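Local coordinates for protein beta-N-acetylhexosaminidase (Streptomyces plicatus, PDB 1JAK) that removes terminal beta-linked N-acetylhexosamine residues from glycoconjugates, as a family 20 glycoside hydrolase that works by substrate-assisted catalysis, at residues P358-D370 / T388-L400. Sequence-based numbering, arbitrary orientation.
Sequences PVEGALVQYWGLD and TGLILSPADRTYL. With IFG ((2R,3R,4S,5R)-2-acetamido-3,4-dihydroxy-5-hydroxymethyl-piperidine), chain F.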
ATOM      1  N   PRO A 358       7.659 -11.966 -20.065  1.00 14.20           N
ATOM      2  CA  PRO A 358       7.905 -10.652 -19.462  1.00 13.30           C
ATOM      3  C   PRO A 358       9.158 -10.030 -20.075  1.00 13.61           C
ATOM      4  O   PRO A 358      10.148 -10.730 -20.308  1.00 14.07           O
ATOM      5  CB  PRO A 358       8.110 -10.982 -17.985  1.00 13.68           C
ATOM      6  CG  PRO A 358       7.288 -12.219 -17.790  1.00 14.52           C
ATOM      7  CD  PRO A 358       7.597 -13.015 -19.034  1.00 13.43           C
ATOM      8  N   VAL A 359       9.119  -8.729 -20.342  1.00 12.56           N
ATOM      9  CA  VAL A 359      10.279  -8.051 -20.911  1.00 12.28           C
ATOM     10  C   VAL A 359      11.331  -7.861 -19.826  1.00 12.98           C
ATOM     11  O   VAL A 359      11.043  -7.993 -18.638  1.00 11.88           O
ATOM     12  CB  VAL A 359       9.916  -6.664 -21.498  1.00 12.50           C
ATOM     13  CG1 VAL A 359       8.991  -6.829 -22.690  1.00 12.77           C
ATOM     14  CG2 VAL A 359       9.263  -5.793 -20.429  1.00 12.36           C
ATOM     15  N   GLU A 360      12.554  -7.558 -20.240  1.00 13.36           N
ATOM     16  CA  GLU A 360      13.634  -7.346 -19.290  1.00 14.47           C
ATOM     17  C   GLU A 360      13.261  -6.219 -18.331  1.00 12.77           C
ATOM     18  O   GLU A 360      12.710  -5.199 -18.749  1.00 13.36           O
ATOM     19  CB  GLU A 360      14.926  -6.995 -20.034  1.00 18.10           C
ATOM     20  CG  GLU A 360      16.082  -6.604 -19.127  1.00 24.18           C
ATOM     21  CD  GLU A 360      17.367  -6.358 -19.898  1.00 29.30           C
ATOM     22  OE1 GLU A 360      17.328  -5.602 -20.892  1.00 32.12           O
ATOM     23  OE2 GLU A 360      18.414  -6.915 -19.505  1.00 32.22           O
ATOM     24  N   GLY A 361      13.549  -6.419 -17.048  1.00 12.25           N
ATOM     25  CA  GLY A 361      13.259  -5.406 -16.048  1.00 11.80           C
ATOM     26  C   GLY A 361      11.853  -5.446 -15.482  1.00 12.32           C
ATOM     27  O   GLY A 361      11.549  -4.763 -14.505  1.00 11.29           O
ATOM     28  N   ALA A 362      10.987  -6.248 -16.084  1.00 11.65           N
ATOM     29  CA  ALA A 362       9.610  -6.339 -15.618  1.00 11.59           C
ATOM     30  C   ALA A 362       9.476  -7.021 -14.264  1.00 11.10           C
ATOM     31  O   ALA A 362      10.352  -7.776 -13.838  1.00 11.51           O
ATOM     32  CB  ALA A 362       8.769  -7.083 -16.647  1.00 11.39           C
ATOM     33  N   LEU A 363       8.374  -6.724 -13.580  1.00 10.28           N
ATOM     34  CA  LEU A 363       8.062  -7.346 -12.300  1.00 10.30           C
ATOM     35  C   LEU A 363       6.671  -7.943 -12.462  1.00  9.53           C
ATOM     36  O   LEU A 363       5.852  -7.402 -13.202  1.00  9.56           O
ATOM     37  CB  LEU A 363       8.004  -6.324 -11.160  1.00 11.15           C
ATOM     38  CG  LEU A 363       9.274  -5.646 -10.652  1.00 12.72           C
ATOM     39  CD1 LEU A 363       9.675  -4.531 -11.598  1.00 15.25           C
ATOM     40  CD2 LEU A 363       9.006  -5.081  -9.262  1.00 14.89           C
ATOM     41  N   VAL A 364       6.411  -9.064 -11.803  1.00  9.36           N
ATOM     42  CA  VAL A 364       5.079  -9.651 -11.864  1.00  8.73           C
ATOM     43  C   VAL A 364       4.553  -9.786 -10.448  1.00  8.46           C
ATOM     44  O   VAL A 364       5.309 -10.056  -9.512  1.00  8.65           O
ATOM     45  CB  VAL A 364       5.051 -11.030 -12.573  1.00  9.79           C
ATOM     46  CG1 VAL A 364       5.381 -10.848 -14.049  1.00 10.19           C
ATOM     47  CG2 VAL A 364       6.017 -11.999 -11.909  1.00 10.85           C
ATOM     48  N   GLN A 365       3.253  -9.565 -10.293  1.00  7.52           N
ATOM     49  CA  GLN A 365       2.621  -9.640  -8.986  1.00  6.21           C
ATOM     50  C   GLN A 365       1.862 -10.952  -8.849  1.00  7.62           C
ATOM     51  O   GLN A 365       0.837 -11.161  -9.498  1.00  8.03           O
ATOM     52  CB  GLN A 365       1.669  -8.457  -8.797  1.00  6.81           C
ATOM     53  CG  GLN A 365       1.198  -8.290  -7.363  1.00  7.69           C
ATOM     54  CD  GLN A 365       0.347  -7.051  -7.160  1.00  7.63           C
ATOM     55  OE1 GLN A 365       0.337  -6.137  -7.993  1.00  7.14           O
ATOM     56  NE2 GLN A 365      -0.364  -7.008  -6.040  1.00  6.50           N
ATOM     57  N   TYR A 366       2.377 -11.826  -7.992  1.00  6.50           N
ATOM     58  CA  TYR A 366       1.784 -13.137  -7.763  1.00  7.76           C
ATOM     59  C   TYR A 366       0.619 -13.100  -6.782  1.00  7.87           C
ATOM     60  O   TYR A 366       0.795 -12.757  -5.607  1.00  7.26           O
ATOM     61  CB  TYR A 366       2.844 -14.094  -7.225  1.00  8.21           C
ATOM     62  CG  TYR A 366       2.338 -15.500  -7.048  1.00  9.64           C
ATOM     63  CD1 TYR A 366       2.149 -16.334  -8.150  1.00  9.85           C
ATOM     64  CD2 TYR A 366       2.026 -15.994  -5.783  1.00  8.49           C
ATOM     65  CE1 TYR A 366       1.665 -17.626  -7.997  1.00  9.91           C
ATOM     66  CE2 TYR A 366       1.540 -17.289  -5.616  1.00 10.20           C
ATOM     67  CZ  TYR A 366       1.363 -18.098  -6.730  1.00  9.36           C
ATOM     68  OH  TYR A 366       0.887 -19.379  -6.577  1.00  9.60           O
ATOM     69  N   TRP A 367      -0.566 -13.467  -7.260  1.00  6.82           N
ATOM     70  CA  TRP A 367      -1.746 -13.482  -6.407  1.00  6.64           C
ATOM     71  C   TRP A 367      -2.336 -14.889  -6.287  1.00  7.94           C
ATOM     72  O   TRP A 367      -3.532 -15.059  -6.028  1.00  6.88           O
ATOM     73  CB  TRP A 367      -2.801 -12.491  -6.925  1.00  6.15           C
ATOM     74  CG  TRP A 367      -3.270 -12.715  -8.339  1.00  6.24           C
ATOM     75  CD1 TRP A 367      -2.554 -12.523  -9.488  1.00  5.78           C
ATOM     76  CD2 TRP A 367      -4.581 -13.125  -8.746  1.00  5.99           C
ATOM     77  NE1 TRP A 367      -3.342 -12.785 -10.588  1.00  6.27           N
ATOM     78  CE2 TRP A 367      -4.590 -13.156 -10.160  1.00  5.67           C
ATOM     79  CE3 TRP A 367      -5.751 -13.465  -8.055  1.00  6.38           C
ATOM     80  CZ2 TRP A 367      -5.727 -13.515 -10.898  1.00  6.50           C
ATOM     81  CZ3 TRP A 367      -6.885 -13.820  -8.789  1.00  8.83           C
ATOM     82  CH2 TRP A 367      -6.861 -13.843 -10.197  1.00  7.80           C
ATOM     83  N   GLY A 368      -1.477 -15.892  -6.466  1.00  8.67           N
ATOM     84  CA  GLY A 368      -1.897 -17.279  -6.358  1.00  8.24           C
ATOM     85  C   GLY A 368      -2.202 -17.683  -4.926  1.00  9.17           C
ATOM     86  O   GLY A 368      -2.119 -16.863  -4.006  1.00  9.01           O
ATOM     87  N   LEU A 369      -2.548 -18.953  -4.730  1.00  7.68           N
ATOM     88  CA  LEU A 369      -2.910 -19.468  -3.410  1.00  7.41           C
ATOM     89  C   LEU A 369      -2.154 -20.758  -3.092  1.00  7.84           C
ATOM     90  O   LEU A 369      -1.450 -21.293  -3.946  1.00  8.40           O
ATOM     91  CB  LEU A 369      -4.417 -19.759  -3.366  1.00  8.21           C
ATOM     92  CG  LEU A 369      -5.437 -18.647  -3.657  1.00  7.83           C
ATOM     93  CD1 LEU A 369      -5.350 -18.193  -5.105  1.00  9.01           C
ATOM     94  CD2 LEU A 369      -6.837 -19.178  -3.375  1.00 10.15           C
ATOM     95  N   ASP A 370      -2.306 -21.257  -1.867  1.00  8.70           N
ATOM     96  CA  ASP A 370      -1.650 -22.505  -1.468  1.00  9.51           C
ATOM     97  C   ASP A 370      -2.043 -23.610  -2.447  1.00  9.96           C
ATOM     98  O   ASP A 370      -1.211 -24.419  -2.866  1.00 10.13           O
ATOM     99  CB  ASP A 370      -2.111 -22.945  -0.073  1.00 10.41           C
ATOM    100  CG  ASP A 370      -1.348 -22.274   1.054  1.00 11.37           C
ATOM    101  OD1 ASP A 370      -0.576 -21.328   0.797  1.00 11.69           O
ATOM    102  OD2 ASP A 370      -1.534 -22.706   2.212  1.00 13.05           O
ATOM    103  N   THR A 388      12.881 -11.912 -13.704  1.00 12.47           N
ATOM    104  CA  THR A 388      11.672 -11.137 -13.440  1.00 11.14           C
ATOM    105  C   THR A 388      11.505 -10.968 -11.935  1.00 10.76           C
ATOM    106  O   THR A 388      11.602 -11.935 -11.182  1.00 10.44           O
ATOM    107  CB  THR A 388      10.416 -11.839 -14.006  1.00  9.77           C
ATOM    108  OG1 THR A 388      10.558 -11.999 -15.422  1.00  9.64           O
ATOM    109  CG2 THR A 388       9.164 -11.011 -13.721  1.00  9.42           C
ATOM    110  N   GLY A 389      11.266  -9.735 -11.494  1.00 10.36           N
ATOM    111  CA  GLY A 389      11.086  -9.489 -10.075  1.00 11.09           C
ATOM    112  C   GLY A 389       9.728  -9.987  -9.618  1.00 10.35           C
ATOM    113  O   GLY A 389       8.757  -9.916 -10.367  1.00 10.95           O
ATOM    114  N   LEU A 390       9.655 -10.488  -8.389  1.00  9.32           N
ATOM    115  CA  LEU A 390       8.404 -11.008  -7.853  1.00 10.98           C
ATOM    116  C   LEU A 390       7.824 -10.181  -6.714  1.00 10.11           C
ATOM    117  O   LEU A 390       8.518  -9.866  -5.751  1.00 11.05           O
ATOM    118  CB  LEU A 390       8.605 -12.438  -7.353  1.00 12.92           C
ATOM    119  CG  LEU A 390       8.231 -13.607  -8.262  1.00 17.11           C
ATOM    120  CD1 LEU A 390       8.767 -13.404  -9.662  1.00 19.88           C
ATOM    121  CD2 LEU A 390       8.766 -14.888  -7.639  1.00 15.87           C
ATOM    122  N   ILE A 391       6.546  -9.834  -6.841  1.00  9.06           N
ATOM    123  CA  ILE A 391       5.829  -9.095  -5.805  1.00  8.22           C
ATOM    124  C   ILE A 391       4.820 -10.117  -5.296  1.00  7.88           C
ATOM    125  O   ILE A 391       3.982 -10.594  -6.062  1.00  9.25           O
ATOM    126  CB  ILE A 391       5.066  -7.894  -6.387  1.00  8.19           C
ATOM    127  CG1 ILE A 391       6.053  -6.865  -6.945  1.00  7.55           C
ATOM    128  CG2 ILE A 391       4.185  -7.274  -5.311  1.00  7.45           C
ATOM    129  CD1 ILE A 391       5.414  -5.865  -7.889  1.00  8.90           C
ATOM    130  N   LEU A 392       4.895 -10.464  -4.017  1.00  6.94           N
ATOM    131  CA  LEU A 392       3.988 -11.466  -3.472  1.00  7.46           C
ATOM    132  C   LEU A 392       2.760 -10.913  -2.762  1.00  7.89           C
ATOM    133  O   LEU A 392       2.880 -10.157  -1.803  1.00  7.67           O
ATOM    134  CB  LEU A 392       4.747 -12.388  -2.511  1.00  8.19           C
ATOM    135  CG  LEU A 392       5.950 -13.131  -3.103  1.00  8.92           C
ATOM    136  CD1 LEU A 392       6.582 -14.004  -2.028  1.00 10.81           C
ATOM    137  CD2 LEU A 392       5.508 -13.980  -4.290  1.00 10.70           C
ATOM    138  N   SER A 393       1.582 -11.297  -3.250  1.00  7.77           N
ATOM    139  CA  SER A 393       0.308 -10.887  -2.660  1.00  7.14           C
ATOM    140  C   SER A 393      -0.697 -12.023  -2.875  1.00  7.67           C
ATOM    141  O   SER A 393      -1.683 -11.870  -3.600  1.00  8.36           O
ATOM    142  CB  SER A 393      -0.206  -9.590  -3.307  1.00  7.66           C
ATOM    143  OG  SER A 393      -0.512  -9.772  -4.680  1.00  7.85           O
ATOM    144  N   PRO A 394      -0.458 -13.183  -2.236  1.00  8.00           N
ATOM    145  CA  PRO A 394      -1.327 -14.360  -2.351  1.00  7.12           C
ATOM    146  C   PRO A 394      -2.772 -14.025  -1.995  1.00  7.88           C
ATOM    147  O   PRO A 394      -3.034 -13.393  -0.973  1.00  6.92           O
ATOM    148  CB  PRO A 394      -0.709 -15.353  -1.364  1.00  6.70           C
ATOM    149  CG  PRO A 394       0.743 -14.919  -1.294  1.00  7.56           C
ATOM    150  CD  PRO A 394       0.618 -13.420  -1.259  1.00  6.85           C
ATOM    151  N   ALA A 395      -3.703 -14.461  -2.837  1.00  7.04           N
ATOM    152  CA  ALA A 395      -5.118 -14.181  -2.609  1.00  7.81           C
ATOM    153  C   ALA A 395      -5.657 -14.783  -1.315  1.00  6.75           C
ATOM    154  O   ALA A 395      -6.648 -14.295  -0.772  1.00  6.68           O
ATOM    155  CB  ALA A 395      -5.946 -14.665  -3.799  1.00  7.81           C
ATOM    156  N   ASP A 396      -5.019 -15.842  -0.824  1.00  6.74           N
ATOM    157  CA  ASP A 396      -5.462 -16.468   0.414  1.00  7.84           C
ATOM    158  C   ASP A 396      -4.579 -16.044   1.589  1.00  8.07           C
ATOM    159  O   ASP A 396      -4.516 -16.727   2.614  1.00  7.22           O
ATOM    160  CB  ASP A 396      -5.479 -18.000   0.267  1.00  8.65           C
ATOM    161  CG  ASP A 396      -4.111 -18.585  -0.047  1.00  9.18           C
ATOM    162  OD1 ASP A 396      -3.196 -17.833  -0.443  1.00  9.20           O
ATOM    163  OD2 ASP A 396      -3.960 -19.820   0.091  1.00  9.84           O
ATOM    164  N   ARG A 397      -3.907 -14.905   1.428  1.00  7.86           N
ATOM    165  CA  ARG A 397      -3.032 -14.372   2.469  1.00  7.39           C
ATOM    166  C   ARG A 397      -3.167 -12.863   2.664  1.00  7.45           C
ATOM    167  O   ARG A 397      -3.503 -12.399   3.755  1.00  9.29           O
ATOM    168  CB  ARG A 397      -1.564 -14.657   2.142  1.00  9.16           C
ATOM    169  CG  ARG A 397      -1.207 -16.118   1.969  1.00 11.10           C
ATOM    170  CD  ARG A 397      -1.078 -16.821   3.296  1.00 11.74           C
ATOM    171  NE  ARG A 397      -0.687 -18.216   3.112  1.00 13.02           N
ATOM    172  CZ  ARG A 397      -0.385 -19.042   4.106  1.00 14.26           C
ATOM    173  NH1 ARG A 397      -0.421 -18.613   5.361  1.00 12.16           N
ATOM    174  NH2 ARG A 397      -0.059 -20.304   3.846  1.00 13.06           N
ATOM    175  N   THR A 398      -2.900 -12.101   1.605  1.00  7.04           N
ATOM    176  CA  THR A 398      -2.922 -10.643   1.709  1.00  5.84           C
ATOM    177  C   THR A 398      -4.024  -9.870   0.989  1.00  6.55           C
ATOM    178  O   THR A 398      -3.956  -8.642   0.903  1.00  5.85           O
ATOM    179  CB  THR A 398      -1.565 -10.056   1.280  1.00  8.22           C
ATOM    180  OG1 THR A 398      -1.395 -10.214  -0.135  1.00 10.23           O
ATOM    181  CG2 THR A 398      -0.427 -10.773   2.003  1.00  9.70           C
ATOM    182  N   TYR A 399      -5.024 -10.570   0.462  1.00  5.44           N
ATOM    183  CA  TYR A 399      -6.142  -9.894  -0.187  1.00  6.03           C
ATOM    184  C   TYR A 399      -7.050  -9.443   0.957  1.00  6.83           C
ATOM    185  O   TYR A 399      -7.735 -10.256   1.583  1.00  7.76           O
ATOM    186  CB  TYR A 399      -6.868 -10.863  -1.128  1.00  5.23           C
ATOM    187  CG  TYR A 399      -6.370 -10.793  -2.555  1.00  5.80           C
ATOM    188  CD1 TYR A 399      -5.020 -10.567  -2.836  1.00  5.10           C
ATOM    189  CD2 TYR A 399      -7.252 -10.932  -3.628  1.00  6.17           C
ATOM    190  CE1 TYR A 399      -4.563 -10.470  -4.147  1.00  5.79           C
ATOM    191  CE2 TYR A 399      -6.805 -10.838  -4.946  1.00  6.19           C
ATOM    192  CZ  TYR A 399      -5.460 -10.603  -5.195  1.00  5.90           C
ATOM    193  OH  TYR A 399      -5.013 -10.466  -6.485  1.00  6.06           O
ATOM    194  N   LEU A 400      -7.039  -8.142   1.238  1.00  6.65           N
ATOM    195  CA  LEU A 400      -7.816  -7.592   2.343  1.00  6.35           C
ATOM    196  C   LEU A 400      -9.332  -7.606   2.168  1.00  6.04           C
ATOM    197  O   LEU A 400     -10.064  -7.327   3.115  1.00  7.46           O
ATOM    198  CB  LEU A 400      -7.327  -6.172   2.652  1.00  6.69           C
ATOM    199  CG  LEU A 400      -5.832  -6.102   2.991  1.00  7.02           C
ATOM    200  CD1 LEU A 400      -5.381  -4.649   3.032  1.00  7.48           C
ATOM    201  CD2 LEU A 400      -5.561  -6.785   4.335  1.00  7.04           C
TER
HETATM  202  N1  IFG F 601      -9.523 -11.148  -8.684  1.00  7.82           N
HETATM  203  C2  IFG F 601      -9.462  -9.925  -9.525  1.00  7.93           C
HETATM  204  C3  IFG F 601      -9.819  -8.571  -8.788  1.00  7.19           C
HETATM  205  C4  IFG F 601     -10.974  -8.700  -7.773  1.00  7.77           C
HETATM  206  C5  IFG F 601     -10.658  -9.860  -6.825  1.00  7.32           C
HETATM  207  C6  IFG F 601     -11.678 -10.099  -5.717  1.00  7.71           C
HETATM  208  C7  IFG F 601      -7.008  -9.892  -9.339  1.00  7.39           C
HETATM  209  C8  IFG F 601      -5.596  -9.752  -9.848  1.00  6.95           C
HETATM  210  C9  IFG F 601     -10.472 -11.194  -7.561  1.00  6.67           C
HETATM  211  N2  IFG F 601      -8.117  -9.810 -10.133  1.00  6.65           N
HETATM  212  O7  IFG F 601      -7.135 -10.105  -8.142  1.00  6.85           O
HETATM  213  O3  IFG F 601     -10.148  -7.582  -9.756  1.00  6.78           O
HETATM  214  O4  IFG F 601     -12.177  -8.992  -8.482  1.00  9.48           O
HETATM  215  O6  IFG F 601     -11.101 -10.805  -4.625  1.00  6.35           O
HETATM  216  O   HOH W   1      11.655  -9.949 -16.604  1.00 19.13           O
HETATM  217  O   HOH W   2      -0.750 -18.856   0.055  1.00 10.78           O
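Strands 363-366 and 389-392 pair in parallel register, Leu363 beside Gly389 and Tyr366 beside Leu392, as neighbouring staves of the alpha/beta barrel of the family 20 catalytic domain; helix 374-385 makes the beta-alpha-beta crossover between them. Backbone bonds alternate across the pair, among them Val364 N to Gly389 O (2.9 Å) and Tyr366 N to Ile391 O (2.8 Å). Gly389 suits its place because a side chain there would press on Leu363. The two faces differ: Val364 and Tyr366 lie with Leu390 and Leu392 on the face turned to that helix, which Tyr366 and Leu390 touch, whereas Leu363 and Gln365 share the barrel interior with Ile391, whose CD1 meets Leu363 CD2. Gln365 reaches further along this face with CG anti to the backbone N (chi1 -168°) and the chain extended, so that its amide NE2 donates almost in plane to Ser393 OG (3.1 Å), while OE1 is held by His315.

Beyond the C-terminal strand ends the loops contribute Trp367 and Tyr399 to the pocket, where both meet the inhibitor's acetamide group. Trp367 lays one indole face against methyl C8, 3.6 Å from CE2, and its NE1 is bonded to Gln352 OE1; Tyr399 OH lies 3.0 Å from Trp367 CB and donates to carbonyl O7 of IFG (2.7 Å). An alanine in place of Trp367 would probably strip the acetamide methyl of its flat apolar wall and leave Gln352 OE1 without its indole partner.

Farther out, Asp370 and Asp396 stand close, probably made tolerable by Arg422, which bridges both, and by Arg397. Arg397 NH2 forms a salt bridge with the syn lone pair of Asp370 OD1 at 3.3 Å, its NH1 bonding the backbone O of Arg422, and Asp396 OD2 accepts a straight bond (179°) from Asp370 N on its syn side, the donor tilted 32° out of the carboxylate plane.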